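Long-range contact in uncharacterized protein (Bacteroides caccae, PDB 3NO2), which is of unknown function but folds as a six-bladed beta-propeller: residues I19-I27 / W257-F265. Numbering follows the deposited sequence.
Sequences IINKDTKEI and WQLNDKVKF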
ATOM      1  N   ILE A  19       3.217 -14.827  -4.266  1.00  6.44           N
ATOM      2  CA  ILE A  19       2.192 -15.309  -3.358  1.00  6.41           C
ATOM      3  C   ILE A  19       2.851 -16.280  -2.397  1.00  6.28           C
ATOM      4  O   ILE A  19       3.605 -17.178  -2.806  1.00  7.67           O
ATOM      5  CB  ILE A  19       1.011 -15.999  -4.075  1.00  6.82           C
ATOM      6  CG1 ILE A  19       0.320 -14.976  -4.977  1.00  8.13           C
ATOM      7  CG2 ILE A  19       0.015 -16.613  -3.035  1.00  8.77           C
ATOM      8  CD1 ILE A  19      -0.683 -15.576  -5.975  1.00 10.18           C
ATOM      9  N   ILE A  20       2.623 -16.048  -1.108  1.00  6.47           N
ATOM     10  CA  ILE A  20       3.227 -16.806  -0.015  1.00  7.20           C
ATOM     11  C   ILE A  20       2.103 -17.567   0.702  1.00  7.39           C
ATOM     12  O   ILE A  20       1.046 -17.023   1.019  1.00  8.09           O
ATOM     13  CB  ILE A  20       3.940 -15.852   0.936  1.00  7.98           C
ATOM     14  CG1 ILE A  20       5.145 -15.229   0.194  1.00  9.55           C
ATOM     15  CG2 ILE A  20       4.422 -16.565   2.220  1.00  8.40           C
ATOM     16  CD1 ILE A  20       5.886 -14.107   0.942  1.00 11.38           C
ATOM     17  N   ASN A  21       2.364 -18.848   0.964  1.00  6.77           N
ATOM     18  CA  ASN A  21       1.527 -19.627   1.882  1.00  8.01           C
ATOM     19  C   ASN A  21       1.888 -19.199   3.298  1.00  6.60           C
ATOM     20  O   ASN A  21       3.041 -19.329   3.717  1.00  7.37           O
ATOM     21  CB  ASN A  21       1.830 -21.124   1.663  1.00  8.40           C
ATOM     22  CG  ASN A  21       1.103 -22.044   2.636  1.00  8.41           C
ATOM     23  OD1 ASN A  21       0.965 -21.758   3.812  1.00  7.97           O
ATOM     24  ND2 ASN A  21       0.626 -23.203   2.109  1.00 11.11           N
ATOM     25  N   LYS A  22       0.960 -18.546   3.972  1.00  6.35           N
ATOM     26  CA  LYS A  22       1.247 -17.948   5.277  1.00  7.54           C
ATOM     27  C   LYS A  22       1.772 -18.990   6.293  1.00  7.51           C
ATOM     28  O   LYS A  22       2.694 -18.715   7.058  1.00  8.21           O
ATOM     29  CB  LYS A  22       0.022 -17.259   5.827  1.00  8.06           C
ATOM     30  CG  LYS A  22       0.254 -16.564   7.163  1.00  9.82           C
ATOM     31  CD  LYS A  22      -1.008 -15.950   7.764  1.00 10.20           C
ATOM     32  CE  LYS A  22      -0.702 -15.238   9.050  1.00 11.37           C
ATOM     33  NZ  LYS A  22      -1.917 -14.626   9.650  1.00 13.72           N
ATOM     34  N   ASP A  23       1.167 -20.152   6.292  1.00  6.95           N
ATOM     35  CA  ASP A  23       1.471 -21.181   7.268  1.00  6.98           C
ATOM     36  C   ASP A  23       2.849 -21.766   7.072  1.00  8.13           C
ATOM     37  O   ASP A  23       3.601 -21.907   8.042  1.00  8.01           O
ATOM     38  CB  ASP A  23       0.453 -22.317   7.172  1.00  8.14           C
ATOM     39  CG  ASP A  23      -0.927 -21.934   7.710  1.00 10.75           C
ATOM     40  OD1 ASP A  23      -1.093 -20.866   8.350  1.00 13.09           O
ATOM     41  OD2 ASP A  23      -1.845 -22.750   7.522  1.00 11.67           O
ATOM     42  N   THR A  24       3.201 -22.099   5.839  1.00  6.63           N
ATOM     43  CA  THR A  24       4.510 -22.645   5.536  1.00  7.02           C
ATOM     44  C   THR A  24       5.610 -21.597   5.342  1.00  6.43           C
ATOM     45  O   THR A  24       6.803 -21.912   5.403  1.00  6.55           O
ATOM     46  CB  THR A  24       4.472 -23.551   4.318  1.00  8.07           C
ATOM     47  OG1 THR A  24       4.214 -22.713   3.177  1.00  7.59           O
ATOM     48  CG2 THR A  24       3.396 -24.662   4.421  1.00  8.96           C
ATOM     49  N   LYS A  25       5.187 -20.351   5.109  1.00  6.54           N
ATOM     50  CA  LYS A  25       6.099 -19.248   4.780  1.00  6.65           C
ATOM     51  C   LYS A  25       6.828 -19.477   3.453  1.00  7.75           C
ATOM     52  O   LYS A  25       7.889 -18.898   3.245  1.00 10.35           O
ATOM     53  CB  LYS A  25       7.046 -18.896   5.902  1.00  6.33           C
ATOM     54  CG  LYS A  25       6.400 -18.630   7.248  1.00  6.61           C
ATOM     55  CD  LYS A  25       7.400 -18.146   8.285  1.00  8.14           C
ATOM     56  CE  LYS A  25       6.888 -17.974   9.683  1.00  6.06           C
ATOM     57  NZ  LYS A  25       7.961 -17.475  10.573  1.00  6.90           N
ATOM     58  N   GLU A  26       6.264 -20.280   2.565  0.50  7.19           N
ATOM     59  CA  GLU A  26       6.871 -20.579   1.277  0.50  7.90           C
ATOM     60  C   GLU A  26       6.299 -19.681   0.189  0.50  8.02           C
ATOM     61  O   GLU A  26       5.101 -19.412   0.164  0.50  7.73           O
ATOM     62  CB  GLU A  26       6.622 -22.036   0.910  0.50  8.53           C
ATOM     63  CG  GLU A  26       7.360 -23.032   1.831  0.50 15.62           C
ATOM     64  CD  GLU A  26       8.808 -23.321   1.434  0.50 17.64           C
ATOM     65  OE1 GLU A  26       9.296 -22.729   0.445  0.50 28.80           O
ATOM     66  OE2 GLU A  26       9.445 -24.162   2.119  0.50 24.13           O
ATOM     67  N   ILE A  27       7.162 -19.220  -0.697  1.00  9.28           N
ATOM     68  CA  ILE A  27       6.713 -18.582  -1.961  1.00  9.17           C
ATOM     69  C   ILE A  27       6.189 -19.698  -2.878  1.00  9.97           C
ATOM     70  O   ILE A  27       6.952 -20.642  -3.224  1.00 11.95           O
ATOM     71  CB  ILE A  27       7.853 -17.808  -2.621  1.00 10.54           C
ATOM     72  CG1 ILE A  27       8.182 -16.583  -1.779  1.00 12.46           C
ATOM     73  CG2 ILE A  27       7.465 -17.380  -4.068  1.00 12.10           C
ATOM     74  CD1 ILE A  27       9.359 -15.723  -2.304  1.00 16.02           C
ATOM     75  N   TRP A 257       3.285 -13.488  14.330  1.00  6.95           N
ATOM     76  CA  TRP A 257       3.718 -14.194  13.126  1.00  6.55           C
ATOM     77  C   TRP A 257       4.588 -13.234  12.305  1.00  6.53           C
ATOM     78  O   TRP A 257       4.355 -12.020  12.360  1.00  6.50           O
ATOM     79  CB  TRP A 257       2.513 -14.709  12.322  1.00  8.27           C
ATOM     80  CG  TRP A 257       2.851 -15.328  10.996  1.00  6.56           C
ATOM     81  CD1 TRP A 257       3.086 -16.644  10.738  1.00  7.18           C
ATOM     82  CD2 TRP A 257       2.992 -14.650   9.732  1.00  7.92           C
ATOM     83  NE1 TRP A 257       3.385 -16.828   9.425  1.00  7.44           N
ATOM     84  CE2 TRP A 257       3.302 -15.624   8.768  1.00  6.48           C
ATOM     85  CE3 TRP A 257       2.859 -13.324   9.324  1.00  7.31           C
ATOM     86  CZ2 TRP A 257       3.487 -15.316   7.442  1.00  7.18           C
ATOM     87  CZ3 TRP A 257       3.026 -13.021   8.005  1.00  7.70           C
ATOM     88  CH2 TRP A 257       3.352 -14.008   7.065  1.00  7.45           C
ATOM     89  N   GLN A 258       5.594 -13.746  11.603  1.00  6.16           N
ATOM     90  CA  GLN A 258       6.421 -12.887  10.795  1.00  6.81           C
ATOM     91  C   GLN A 258       7.112 -13.630   9.684  1.00  5.68           C
ATOM     92  O   GLN A 258       7.318 -14.844   9.777  1.00  6.12           O
ATOM     93  CB  GLN A 258       7.489 -12.188  11.665  1.00  6.75           C
ATOM     94  CG  GLN A 258       8.526 -13.150  12.295  1.00  6.25           C
ATOM     95  CD  GLN A 258       9.372 -12.428  13.288  1.00  6.90           C
ATOM     96  OE1 GLN A 258      10.430 -11.851  12.949  1.00  6.85           O
ATOM     97  NE2 GLN A 258       8.936 -12.449  14.571  1.00  5.92           N
ATOM     98  N   LEU A 259       7.497 -12.874   8.653  1.00  5.92           N
ATOM     99  CA  LEU A 259       8.481 -13.294   7.658  1.00  6.97           C
ATOM    100  C   LEU A 259       9.783 -12.592   7.971  1.00  5.99           C
ATOM    101  O   LEU A 259       9.778 -11.352   8.157  1.00  6.22           O
ATOM    102  CB  LEU A 259       8.048 -12.880   6.234  1.00  6.88           C
ATOM    103  CG  LEU A 259       6.741 -13.475   5.745  1.00  6.78           C
ATOM    104  CD1 LEU A 259       6.460 -13.000   4.315  1.00  8.40           C
ATOM    105  CD2 LEU A 259       6.704 -15.025   5.843  1.00  7.20           C
ATOM    106  N   ASN A 260      10.866 -13.341   8.091  1.00  6.13           N
ATOM    107  CA  ASN A 260      12.138 -12.804   8.542  1.00  6.81           C
ATOM    108  C   ASN A 260      13.262 -13.593   7.869  1.00  9.01           C
ATOM    109  O   ASN A 260      13.876 -14.498   8.466  1.00  8.52           O
ATOM    110  CB  ASN A 260      12.235 -12.881  10.079  1.00  6.51           C
ATOM    111  CG  ASN A 260      13.395 -12.084  10.639  1.00  8.42           C
ATOM    112  OD1 ASN A 260      14.262 -11.598   9.904  1.00  8.60           O
ATOM    113  ND2 ASN A 260      13.397 -11.899  11.952  1.00  9.61           N
ATOM    114  N   ASP A 261      13.545 -13.255   6.621  1.00  7.88           N
ATOM    115  CA  ASP A 261      14.576 -13.928   5.829  1.00  8.23           C
ATOM    116  C   ASP A 261      14.809 -13.044   4.604  1.00  8.96           C
ATOM    117  O   ASP A 261      14.045 -13.048   3.668  1.00  8.69           O
ATOM    118  CB  ASP A 261      14.148 -15.324   5.458  1.00  8.34           C
ATOM    119  CG  ASP A 261      15.281 -16.125   4.831  1.00 12.01           C
ATOM    120  OD1 ASP A 261      16.129 -15.487   4.180  1.00 11.53           O
ATOM    121  OD2 ASP A 261      15.299 -17.371   4.941  1.00 11.94           O
ATOM    122  N   LYS A 262      15.883 -12.252   4.702  1.00  9.86           N
ATOM    123  CA  LYS A 262      16.174 -11.256   3.690  1.00 12.80           C
ATOM    124  C   LYS A 262      16.765 -11.863   2.425  1.00 14.70           C
ATOM    125  O   LYS A 262      16.941 -11.138   1.456  1.00 16.60           O
ATOM    126  CB  LYS A 262      17.131 -10.169   4.265  1.00 14.07           C
ATOM    127  CG  LYS A 262      18.562 -10.655   4.517  1.00 21.14           C
ATOM    128  CD  LYS A 262      19.387  -9.614   5.329  1.00 24.17           C
ATOM    129  CE  LYS A 262      20.513 -10.289   6.114  1.00 36.11           C
ATOM    130  NZ  LYS A 262      20.063 -10.820   7.467  1.00 32.65           N
ATOM    131  N   VAL A 263      17.085 -13.160   2.431  1.00 13.67           N
ATOM    132  CA  VAL A 263      17.505 -13.885   1.224  1.00 16.00           C
ATOM    133  C   VAL A 263      16.299 -14.502   0.525  1.00 15.44           C
ATOM    134  O   VAL A 263      16.097 -14.407  -0.699  1.00 16.99           O
ATOM    135  CB  VAL A 263      18.575 -14.958   1.582  1.00 17.60           C
ATOM    136  CG1 VAL A 263      18.926 -15.779   0.355  1.00 20.97           C
ATOM    137  CG2 VAL A 263      19.851 -14.284   2.165  1.00 21.05           C
ATOM    138  N   LYS A 264      15.421 -15.120   1.321  1.00 11.39           N
ATOM    139  CA  LYS A 264      14.267 -15.789   0.797  1.00 11.37           C
ATOM    140  C   LYS A 264      13.227 -14.803   0.299  1.00 12.19           C
ATOM    141  O   LYS A 264      12.549 -15.091  -0.667  1.00 13.68           O
ATOM    142  CB  LYS A 264      13.667 -16.670   1.909  1.00 12.63           C
ATOM    143  CG  LYS A 264      12.569 -17.609   1.548  1.00 13.90           C
ATOM    144  CD  LYS A 264      12.172 -18.442   2.795  1.00 12.29           C
ATOM    145  CE  LYS A 264      11.059 -19.409   2.538  1.00 16.29           C
ATOM    146  NZ  LYS A 264      10.547 -20.060   3.824  1.00 14.76           N
ATOM    147  N   PHE A 265      13.027 -13.696   1.032  1.00  9.20           N
ATOM    148  CA  PHE A 265      11.999 -12.724   0.715  1.00  9.09           C
ATOM    149  C   PHE A 265      12.678 -11.406   0.296  1.00 11.34           C
ATOM    150  O   PHE A 265      13.613 -10.951   0.946  1.00 13.49           O
ATOM    151  CB  PHE A 265      11.099 -12.456   1.944  1.00  9.66           C
ATOM    152  CG  PHE A 265      10.505 -13.710   2.542  1.00  8.95           C
ATOM    153  CD1 PHE A 265       9.615 -14.489   1.817  1.00 10.37           C
ATOM    154  CD2 PHE A 265      10.883 -14.134   3.791  1.00  7.18           C
ATOM    155  CE1 PHE A 265       9.127 -15.681   2.343  1.00  9.13           C
ATOM    156  CE2 PHE A 265      10.369 -15.301   4.340  1.00  8.63           C
ATOM    157  CZ  PHE A 265       9.489 -16.054   3.614  1.00  8.64           C
TER
HETATM  158  O   HOH W   1       3.536 -19.807   9.960  1.00 12.47           O
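Two lysine ammonium groups donate hydrogen bonds to backbone carbonyls across this contact: NZ of Lys-25 to O of Gln-258 at 2.8 Å, nearly in line with the C=O bond, and NZ of Lys-264 to O of Lys-25 at 3.0 Å, from above the carbonyl plane. That same Lys-25 oxygen sits at the Phe-265 ring edge, 3.3 Å from CZ. A third bond, weak and bent to 128°, runs from NE1 of Trp-257 to O of Lys-22; a water donates to O of Asp-23 and weakly accepts from NE1. With CG anti to the backbone N (chi1 -178°), Lys-22 crosses one face of the indole, its CG 3.5 Å from CZ2 of Trp-257 in a CH-pi contact. Deeper in, CD1 of Ile-20 meets CD1 of Leu-259 tip to tip at 3.6 Å and CD1 of Phe-265 at 3.8 Å; Leu-259 and Lys-264, from the same segment as Phe-265, cover its two faces. The turn between strands 16-21 and 26-32, in the blade closed by strand 270-274, thus joins strand 255-259 of the neighbouring blade without an inter-segment salt bridge: lysine methylenes pack on Trp-257 and Leu-259, while main-chain oxygens, or Glu-248 for Lys-22, satisfy the ammonium ends.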